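Local coordinates for mbGIPC protein (Monosiga brevicollis, PDB 6X1X), which probably binds the C-terminal tails of partner proteins through its PDZ domain, the part of this GIPC-family signalling protein held here, at residues T21-K33 and H52-H66. Residues are numbered along the deposited sequence; the frame is centred on the assembly and turned at random. Where two conformers were deposited one is given.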
ATOM      1  N   THR A  21      -3.395   5.505   5.229  1.00  4.54           N
ATOM      2  CA  THR A  21      -4.607   6.138   4.723  1.00  5.54           C
ATOM      3  C   THR A  21      -4.604   5.957   3.215  1.00  5.51           C
ATOM      4  O   THR A  21      -3.646   6.360   2.546  1.00  6.12           O
ATOM      5  CB  THR A  21      -4.624   7.631   5.042  1.00  5.30           C
ATOM      6  OG1 THR A  21      -4.541   7.809   6.457  1.00  6.04           O
ATOM      7  CG2 THR A  21      -5.896   8.292   4.507  1.00  7.39           C
ATOM      8  N   ILE A  22      -5.650   5.348   2.688  1.00  6.18           N
ATOM      9  CA  ILE A  22      -5.707   5.098   1.259  1.00  6.21           C
ATOM     10  C   ILE A  22      -6.955   5.725   0.680  1.00  5.20           C
ATOM     11  O   ILE A  22      -7.979   5.898   1.356  1.00  6.43           O
ATOM     12  CB  ILE A  22      -5.601   3.605   0.901  1.00  6.65           C
ATOM     13  CG1 ILE A  22      -6.804   2.839   1.419  1.00  7.65           C
ATOM     14  CG2 ILE A  22      -4.306   3.019   1.453  1.00  9.16           C
ATOM     15  CD1 ILE A  22      -6.856   1.417   0.906  1.00  8.45           C
ATOM     16  N   SER A  23      -6.864   6.082  -0.593  0.66  5.19           N
ATOM     17  CA  SER A  23      -7.984   6.663  -1.305  0.66  6.35           C
ATOM     18  C   SER A  23      -7.927   6.200  -2.756  0.66  6.64           C
ATOM     19  O   SER A  23      -7.094   5.374  -3.133  0.66  6.96           O
ATOM     20  CB  SER A  23      -7.989   8.182  -1.176  0.66  9.31           C
ATOM     21  OG  SER A  23      -9.211   8.678  -1.675  0.66  8.05           O
ATOM     22  N   ASP A  24      -8.852   6.712  -3.564  1.00  7.48           N
ATOM     23  CA  ASP A  24      -8.836   6.475  -5.004  1.00  7.23           C
ATOM     24  C   ASP A  24      -9.540   7.646  -5.672  1.00  9.97           C
ATOM     25  O   ASP A  24     -10.285   8.383  -5.023  1.00 10.91           O
ATOM     26  CB  ASP A  24      -9.446   5.111  -5.403  1.00  8.75           C
ATOM     27  CG  ASP A  24     -10.967   5.095  -5.330  1.00  9.54           C
ATOM     28  OD1 ASP A  24     -11.608   5.569  -6.292  1.00 11.15           O
ATOM     29  OD2 ASP A  24     -11.527   4.568  -4.349  1.00  9.34           O
ATOM     30  N   ASN A  25      -9.279   7.840  -6.965  1.00  9.12           N
ATOM     31  CA  ASN A  25      -9.881   8.958  -7.685  1.00  9.82           C
ATOM     32  C   ASN A  25     -11.037   8.533  -8.581  1.00 13.64           C
ATOM     33  O   ASN A  25     -11.497   9.334  -9.400  1.00 15.94           O
ATOM     34  CB  ASN A  25      -8.828   9.773  -8.449  1.00 15.42           C
ATOM     35  CG  ASN A  25      -8.120   8.972  -9.525  1.00 18.26           C
ATOM     36  OD1 ASN A  25      -8.597   7.928  -9.956  1.00 18.52           O
ATOM     37  ND2 ASN A  25      -6.973   9.474  -9.974  1.00 28.53           N
ATOM     38  N   GLY A  26     -11.518   7.298  -8.438  1.00 13.80           N
ATOM     39  CA  GLY A  26     -12.613   6.785  -9.234  1.00 16.36           C
ATOM     40  C   GLY A  26     -12.200   5.902 -10.393  1.00 16.88           C
ATOM     41  O   GLY A  26     -13.077   5.338 -11.064  1.00 19.69           O
ATOM     42  N   ALA A  27     -10.903   5.773 -10.655  1.00 16.89           N
ATOM     43  CA  ALA A  27     -10.414   4.891 -11.702  1.00 15.78           C
ATOM     44  C   ALA A  27      -8.993   4.468 -11.362  1.00 20.27           C
ATOM     45  O   ALA A  27      -8.309   5.105 -10.559  1.00 18.43           O
ATOM     46  CB  ALA A  27     -10.456   5.568 -13.078  1.00 20.47           C
ATOM     47  N   GLY A  28      -8.553   3.380 -11.989  1.00 15.93           N
ATOM     48  CA  GLY A  28      -7.202   2.900 -11.782  1.00 14.90           C
ATOM     49  C   GLY A  28      -7.032   2.179 -10.463  1.00 12.97           C
ATOM     50  O   GLY A  28      -7.871   1.359 -10.091  1.00 13.74           O
ATOM     51  N   TYR A  29      -5.959   2.480  -9.741  1.00 11.59           N
ATOM     52  CA  TYR A  29      -5.621   1.793  -8.505  1.00 11.25           C
ATOM     53  C   TYR A  29      -5.842   2.704  -7.305  1.00  9.63           C
ATOM     54  O   TYR A  29      -5.727   3.931  -7.399  1.00 11.29           O
ATOM     55  CB  TYR A  29      -4.154   1.367  -8.519  1.00 11.05           C
ATOM     56  CG  TYR A  29      -3.805   0.374  -9.608  1.00 12.72           C
ATOM     57  CD1 TYR A  29      -3.494   0.798 -10.895  1.00 18.06           C
ATOM     58  CD2 TYR A  29      -3.799  -0.994  -9.350  1.00 11.21           C
ATOM     59  CE1 TYR A  29      -3.179  -0.117 -11.891  1.00 18.91           C
ATOM     60  CE2 TYR A  29      -3.472  -1.914 -10.335  1.00 13.61           C
ATOM     61  CZ  TYR A  29      -3.170  -1.468 -11.600  1.00 15.35           C
ATOM     62  OH  TYR A  29      -2.854  -2.384 -12.580  1.00 20.59           O
ATOM     63  N   ALA A  30      -6.127   2.091  -6.163  1.00  8.46           N
ATOM     64  CA  ALA A  30      -6.105   2.841  -4.919  1.00  8.79           C
ATOM     65  C   ALA A  30      -4.669   3.249  -4.615  1.00  7.03           C
ATOM     66  O   ALA A  30      -3.713   2.604  -5.054  1.00  8.95           O
ATOM     67  CB  ALA A  30      -6.672   1.987  -3.788  1.00 10.18           C
ATOM     68  N   PHE A  31      -4.513   4.341  -3.873  1.00  6.30           N
ATOM     69  CA  PHE A  31      -3.179   4.851  -3.593  1.00  7.05           C
ATOM     70  C   PHE A  31      -3.050   5.247  -2.134  1.00  5.71           C
ATOM     71  O   PHE A  31      -4.030   5.465  -1.418  1.00  5.82           O
ATOM     72  CB  PHE A  31      -2.805   6.023  -4.505  1.00  8.93           C
ATOM     73  CG  PHE A  31      -3.661   7.228  -4.306  1.00 12.93           C
ATOM     74  CD1 PHE A  31      -4.862   7.373  -4.984  1.00 15.87           C
ATOM     75  CD2 PHE A  31      -3.270   8.219  -3.429  1.00 15.71           C
ATOM     76  CE1 PHE A  31      -5.653   8.497  -4.787  1.00 17.77           C
ATOM     77  CE2 PHE A  31      -4.050   9.339  -3.230  1.00 20.39           C
ATOM     78  CZ  PHE A  31      -5.241   9.474  -3.909  1.00 20.26           C
ATOM     79  N   ILE A  32      -1.796   5.334  -1.708  1.00  5.98           N
ATOM     80  CA  ILE A  32      -1.459   5.651  -0.330  1.00  6.09           C
ATOM     81  C   ILE A  32      -1.412   7.165  -0.201  1.00  6.44           C
ATOM     82  O   ILE A  32      -0.548   7.830  -0.782  1.00  8.41           O
ATOM     83  CB  ILE A  32      -0.135   5.006   0.083  1.00  7.44           C
ATOM     84  CG1 ILE A  32      -0.260   3.491  -0.007  1.00  7.43           C
ATOM     85  CG2 ILE A  32       0.243   5.421   1.498  1.00  8.61           C
ATOM     86  CD1 ILE A  32       1.034   2.750   0.250  1.00 11.16           C
ATOM     87  N   LYS A  33      -2.342   7.708   0.566  1.00  6.25           N
ATOM     88  CA  LYS A  33      -2.442   9.140   0.775  1.00  7.89           C
ATOM     89  C   LYS A  33      -1.596   9.599   1.951  1.00  5.68           C
ATOM     90  O   LYS A  33      -1.004  10.683   1.901  1.00  7.90           O
ATOM     91  CB  LYS A  33      -3.908   9.494   1.022  1.00 10.01           C
ATOM     92  CG  LYS A  33      -4.235  10.965   0.962  1.00 11.25           C
ATOM     93  CD  LYS A  33      -5.730  11.173   1.158  1.00 16.43           C
ATOM     94  CE  LYS A  33      -6.104  12.643   1.069  1.00 21.05           C
ATOM     95  NZ  LYS A  33      -5.851  13.188  -0.295  1.00 29.59           N
ATOM     96  N   HIS A  52       0.832   3.509  -5.551  1.00  7.26           N
ATOM     97  CA  HIS A  52      -0.414   2.819  -5.834  1.00  7.40           C
ATOM     98  C   HIS A  52      -0.315   1.370  -5.369  1.00  7.02           C
ATOM     99  O   HIS A  52       0.758   0.756  -5.413  1.00  7.84           O
ATOM    100  CB  HIS A  52      -0.741   2.897  -7.327  1.00 13.15           C
ATOM    101  CG  HIS A  52      -1.243   4.242  -7.761  1.00 16.87           C
ATOM    102  ND1 HIS A  52      -0.400   5.282  -8.092  1.00 26.70           N
ATOM    103  CD2 HIS A  52      -2.503   4.724  -7.891  1.00 17.87           C
ATOM    104  CE1 HIS A  52      -1.118   6.342  -8.421  1.00 27.69           C
ATOM    105  NE2 HIS A  52      -2.397   6.031  -8.303  1.00 21.19           N
ATOM    106  N   ILE A  53      -1.438   0.828  -4.908  1.00  6.68           N
ATOM    107  CA  ILE A  53      -1.495  -0.551  -4.436  1.00  6.42           C
ATOM    108  C   ILE A  53      -2.023  -1.402  -5.581  1.00  6.32           C
ATOM    109  O   ILE A  53      -3.213  -1.359  -5.909  1.00  7.99           O
ATOM    110  CB  ILE A  53      -2.352  -0.682  -3.171  1.00  6.89           C
ATOM    111  CG1 ILE A  53      -1.749   0.175  -2.061  1.00  7.58           C
ATOM    112  CG2 ILE A  53      -2.429  -2.150  -2.749  1.00  8.90           C
ATOM    113  CD1 ILE A  53      -2.617   0.275  -0.819  1.00 10.87           C
ATOM    114  N   ALA A  54      -1.145  -2.190  -6.189  1.00  6.07           N
ATOM    115  CA  ALA A  54      -1.513  -2.974  -7.359  1.00  6.49           C
ATOM    116  C   ALA A  54      -2.061  -4.346  -6.998  1.00  5.81           C
ATOM    117  O   ALA A  54      -2.975  -4.838  -7.671  1.00  6.47           O
ATOM    118  CB  ALA A  54      -0.306  -3.134  -8.286  1.00  8.28           C
ATOM    119  N   LYS A  55      -1.504  -4.973  -5.965  1.00  5.56           N
ATOM    120  CA  LYS A  55      -1.909  -6.310  -5.552  1.00  5.11           C
ATOM    121  C   LYS A  55      -1.709  -6.454  -4.053  1.00  5.25           C
ATOM    122  O   LYS A  55      -0.819  -5.835  -3.469  1.00  6.01           O
ATOM    123  CB  LYS A  55      -1.080  -7.415  -6.222  1.00  7.23           C
ATOM    124  CG  LYS A  55      -1.161  -7.461  -7.728  1.00  8.23           C
ATOM    125  CD  LYS A  55      -0.625  -8.767  -8.289  1.00 11.42           C
ATOM    126  CE  LYS A  55      -0.743  -8.769  -9.807  1.00 15.64           C
ATOM    127  NZ  LYS A  55      -0.200 -10.015 -10.411  1.00 18.35           N
ATOM    128  N   ILE A  56      -2.526  -7.309  -3.446  1.00  4.56           N
ATOM    129  CA  ILE A  56      -2.306  -7.792  -2.090  1.00  5.02           C
ATOM    130  C   ILE A  56      -2.401  -9.304  -2.141  1.00  4.75           C
ATOM    131  O   ILE A  56      -3.389  -9.840  -2.653  1.00  5.05           O
ATOM    132  CB  ILE A  56      -3.341  -7.233  -1.099  1.00  5.62           C
ATOM    133  CG1 ILE A  56      -3.178  -5.724  -0.948  1.00  6.12           C
ATOM    134  CG2 ILE A  56      -3.216  -7.942   0.250  1.00  6.85           C
ATOM    135  CD1 ILE A  56      -4.391  -5.072  -0.302  1.00  7.25           C
ATOM    136  N   ASN A  57      -1.365  -9.985  -1.654  1.00  5.54           N
ATOM    137  CA  ASN A  57      -1.347 -11.448  -1.615  1.00  6.51           C
ATOM    138  C   ASN A  57      -1.729 -12.054  -2.966  1.00  6.79           C
ATOM    139  O   ASN A  57      -2.485 -13.027  -3.047  1.00  8.27           O
ATOM    140  CB  ASN A  57      -2.225 -11.982  -0.484  1.00  7.78           C
ATOM    141  CG  ASN A  57      -1.650 -11.677   0.871  1.00  6.50           C
ATOM    142  OD1 ASN A  57      -0.433 -11.632   1.032  1.00  7.87           O
ATOM    143  ND2 ASN A  57      -2.517 -11.460   1.857  1.00  9.30           N
ATOM    144  N   GLY A  58      -1.208 -11.462  -4.038  1.00  6.63           N
ATOM    145  CA  GLY A  58      -1.420 -11.965  -5.380  1.00  8.07           C
ATOM    146  C   GLY A  58      -2.723 -11.571  -6.038  1.00  7.15           C
ATOM    147  O   GLY A  58      -2.916 -11.883  -7.222  1.00  7.85           O
ATOM    148  N   THR A  59      -3.632 -10.919  -5.321  1.00  6.08           N
ATOM    149  CA  THR A  59      -4.908 -10.506  -5.889  1.00  6.50           C
ATOM    150  C   THR A  59      -4.738  -9.229  -6.698  1.00  5.30           C
ATOM    151  O   THR A  59      -4.198  -8.243  -6.195  1.00  6.31           O
ATOM    152  CB  THR A  59      -5.890 -10.222  -4.760  1.00  6.75           C
ATOM    153  OG1 THR A  59      -6.010 -11.381  -3.938  1.00  7.97           O
ATOM    154  CG2 THR A  59      -7.251  -9.861  -5.325  1.00  8.38           C
ATOM    155  N   ASP A  60      -5.227  -9.233  -7.936  1.00  6.52           N
ATOM    156  CA  ASP A  60      -5.172  -8.053  -8.796  1.00  5.79           C
ATOM    157  C   ASP A  60      -6.163  -7.011  -8.291  1.00  6.50           C
ATOM    158  O   ASP A  60      -7.367  -7.272  -8.222  1.00  7.42           O
ATOM    159  CB  ASP A  60      -5.537  -8.491 -10.215  1.00  7.70           C
ATOM    160  CG  ASP A  60      -5.432  -7.378 -11.244  1.00  8.41           C
ATOM    161  OD1 ASP A  60      -5.045  -6.248 -10.901  1.00  8.91           O
ATOM    162  OD2 ASP A  60      -5.731  -7.660 -12.428  1.00  9.25           O
ATOM    163  N   LEU A  61      -5.673  -5.826  -7.940  1.00  5.69           N
ATOM    164  CA  LEU A  61      -6.527  -4.771  -7.412  1.00  5.60           C
ATOM    165  C   LEU A  61      -6.732  -3.634  -8.405  1.00  6.62           C
ATOM    166  O   LEU A  61      -7.189  -2.550  -8.022  1.00  6.16           O
ATOM    167  CB  LEU A  61      -6.014  -4.277  -6.059  1.00  6.11           C
ATOM    168  CG  LEU A  61      -5.988  -5.398  -5.017  1.00  7.06           C
ATOM    169  CD1 LEU A  61      -5.270  -4.946  -3.763  1.00  8.21           C
ATOM    170  CD2 LEU A  61      -7.388  -5.863  -4.677  1.00  8.19           C
ATOM    171  N   ASN A  62      -6.424  -3.870  -9.678  1.00  7.23           N
ATOM    172  CA  ASN A  62      -6.744  -2.890 -10.706  1.00  7.96           C
ATOM    173  C   ASN A  62      -8.243  -2.615 -10.732  1.00  8.06           C
ATOM    174  O   ASN A  62      -9.059  -3.538 -10.742  1.00  9.52           O
ATOM    175  CB  ASN A  62      -6.270  -3.407 -12.062  1.00  9.62           C
ATOM    176  CG  ASN A  62      -6.376  -2.364 -13.154  1.00 12.16           C
ATOM    177  OD1 ASN A  62      -6.490  -1.165 -12.885  1.00 14.50           O
ATOM    178  ND2 ASN A  62      -6.333  -2.816 -14.399  1.00 17.97           N
ATOM    179  N   GLY A  63      -8.606  -1.333 -10.737  1.00  7.96           N
ATOM    180  CA  GLY A  63      -9.994  -0.935 -10.756  1.00 10.54           C
ATOM    181  C   GLY A  63     -10.685  -0.951  -9.413  1.00  9.22           C
ATOM    182  O   GLY A  63     -11.834  -0.503  -9.322  1.00 13.00           O
ATOM    183  N   CYS A  64     -10.038  -1.443  -8.362  1.00  7.66           N
ATOM    184  CA  CYS A  64     -10.703  -1.574  -7.076  1.00  7.71           C
ATOM    185  C   CYS A  64     -10.742  -0.246  -6.330  1.00  7.38           C
ATOM    186  O   CYS A  64      -9.762   0.503  -6.304  1.00  9.86           O
ATOM    187  CB  CYS A  64      -9.999  -2.633  -6.233  1.00  7.50           C
ATOM    188  SG  CYS A  64     -10.123  -4.283  -6.945  1.00  7.91           S
ATOM    189  N   ARG A  65     -11.875   0.023  -5.695  1.00  7.19           N
ATOM    190  CA  ARG A  65     -12.030   1.238  -4.913  0.50  7.08           C
ATOM    191  C   ARG A  65     -11.261   1.122  -3.602  1.00  6.09           C
ATOM    192  O   ARG A  65     -10.953   0.022  -3.121  1.00  7.00           O
ATOM    193  CB  ARG A  65     -13.506   1.483  -4.607  0.50  9.54           C
ATOM    194  CG  ARG A  65     -14.350   1.853  -5.817  0.50 12.37           C
ATOM    195  CD  ARG A  65     -14.330   3.348  -6.082  0.50 13.81           C
ATOM    196  NE  ARG A  65     -15.493   4.034  -5.515  0.50 10.91           N
ATOM    197  CZ  ARG A  65     -15.436   4.957  -4.560  0.50 14.78           C
ATOM    198  NH1 ARG A  65     -14.267   5.319  -4.046  0.50 16.32           N
ATOM    199  NH2 ARG A  65     -16.553   5.523  -4.125  0.50  9.72           N
ATOM    200  N   HIS A  66     -10.970   2.279  -3.003  1.00  5.44           N
ATOM    201  CA  HIS A  66     -10.216   2.259  -1.760  1.00  6.40           C
ATOM    202  C   HIS A  66     -10.927   1.468  -0.675  1.00  6.28           C
ATOM    203  O   HIS A  66     -10.262   0.854   0.162  1.00  7.14           O
ATOM    204  CB  HIS A  66      -9.836   3.668  -1.283  1.00  6.34           C
ATOM    205  CG  HIS A  66     -10.984   4.500  -0.796  1.00  5.58           C
ATOM    206  ND1 HIS A  66     -11.567   4.334   0.440  1.00  6.50           N
ATOM    207  CD2 HIS A  66     -11.612   5.550  -1.371  1.00  6.13           C
ATOM    208  CE1 HIS A  66     -12.536   5.220   0.586  1.00  6.33           C
ATOM    209  NE2 HIS A  66     -12.583   5.972  -0.498  1.00  7.28           N
TER
HETATM  210  O   HOH W   1      -9.197   2.509  -7.886  1.00 15.98           O
HETATM  211  O   HOH W   2      -2.996  -5.070 -12.341  1.00 23.97           O
HETATM  212  O   HOH W   3      -5.953  -0.763  -6.107  1.00  7.20           O
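Phe31 and His52 form a single beta bridge, CA to CA 4.1 Å, and beside it Ile53 N donates almost straight (171°) to Ala30 O; farther along, Gly63 N reaches Gly28 O, bent and from above the carbonyl plane. Two waters bridge the segments: one accepts from Ala30 N and donates to Ile53 O and Leu61 O, the other donates to Gly28 O and Cys64 O. Over one face of the His52 ring lies Phe31 CB, 3.9 Å from the ring centroid, a CH-pi contact. The Tyr29 ring lies nearly parallel to the Asn62 amide, planes 15° apart, with Asn62 OD1 over its face toward the rim. Ile53 CD1 touches Ile22 CG2 (3.9 Å) and Ile32 CG1; Ile22 continues onto Val69 of helix 66-75, Ile53 onto Met84 of strand 81-87.

With CG between its backbone N and carbonyl carbon (chi1 76°), Asp24 aims OD2 at the helix start. His66 N donates to OD2 (2.7 Å) from the anti side, tilted well out of the carboxylate plane. Arg65 NH1 makes a salt bridge with OD2 (2.9 Å) from the syn side, the oxygen in the guanidinium plane but the carboxylate turned steeply against it. His66 CB packs on Ser23 C (3.5 Å), its similarly placed CG bringing CD2 near Asp24 OD2. Asp24 OD1 closes an Asx turn with Gly26 N. Without the carboxylate, as with an alanine here, Arg65 would probably lose its mate and His66 N its acceptor. Two donors beside a helix N-terminus would probably favour the ionised carboxylate. Through it the loop between strands 20-23 and 31-35 is tied to the helix that, in PDZ domains, borders the peptide groove.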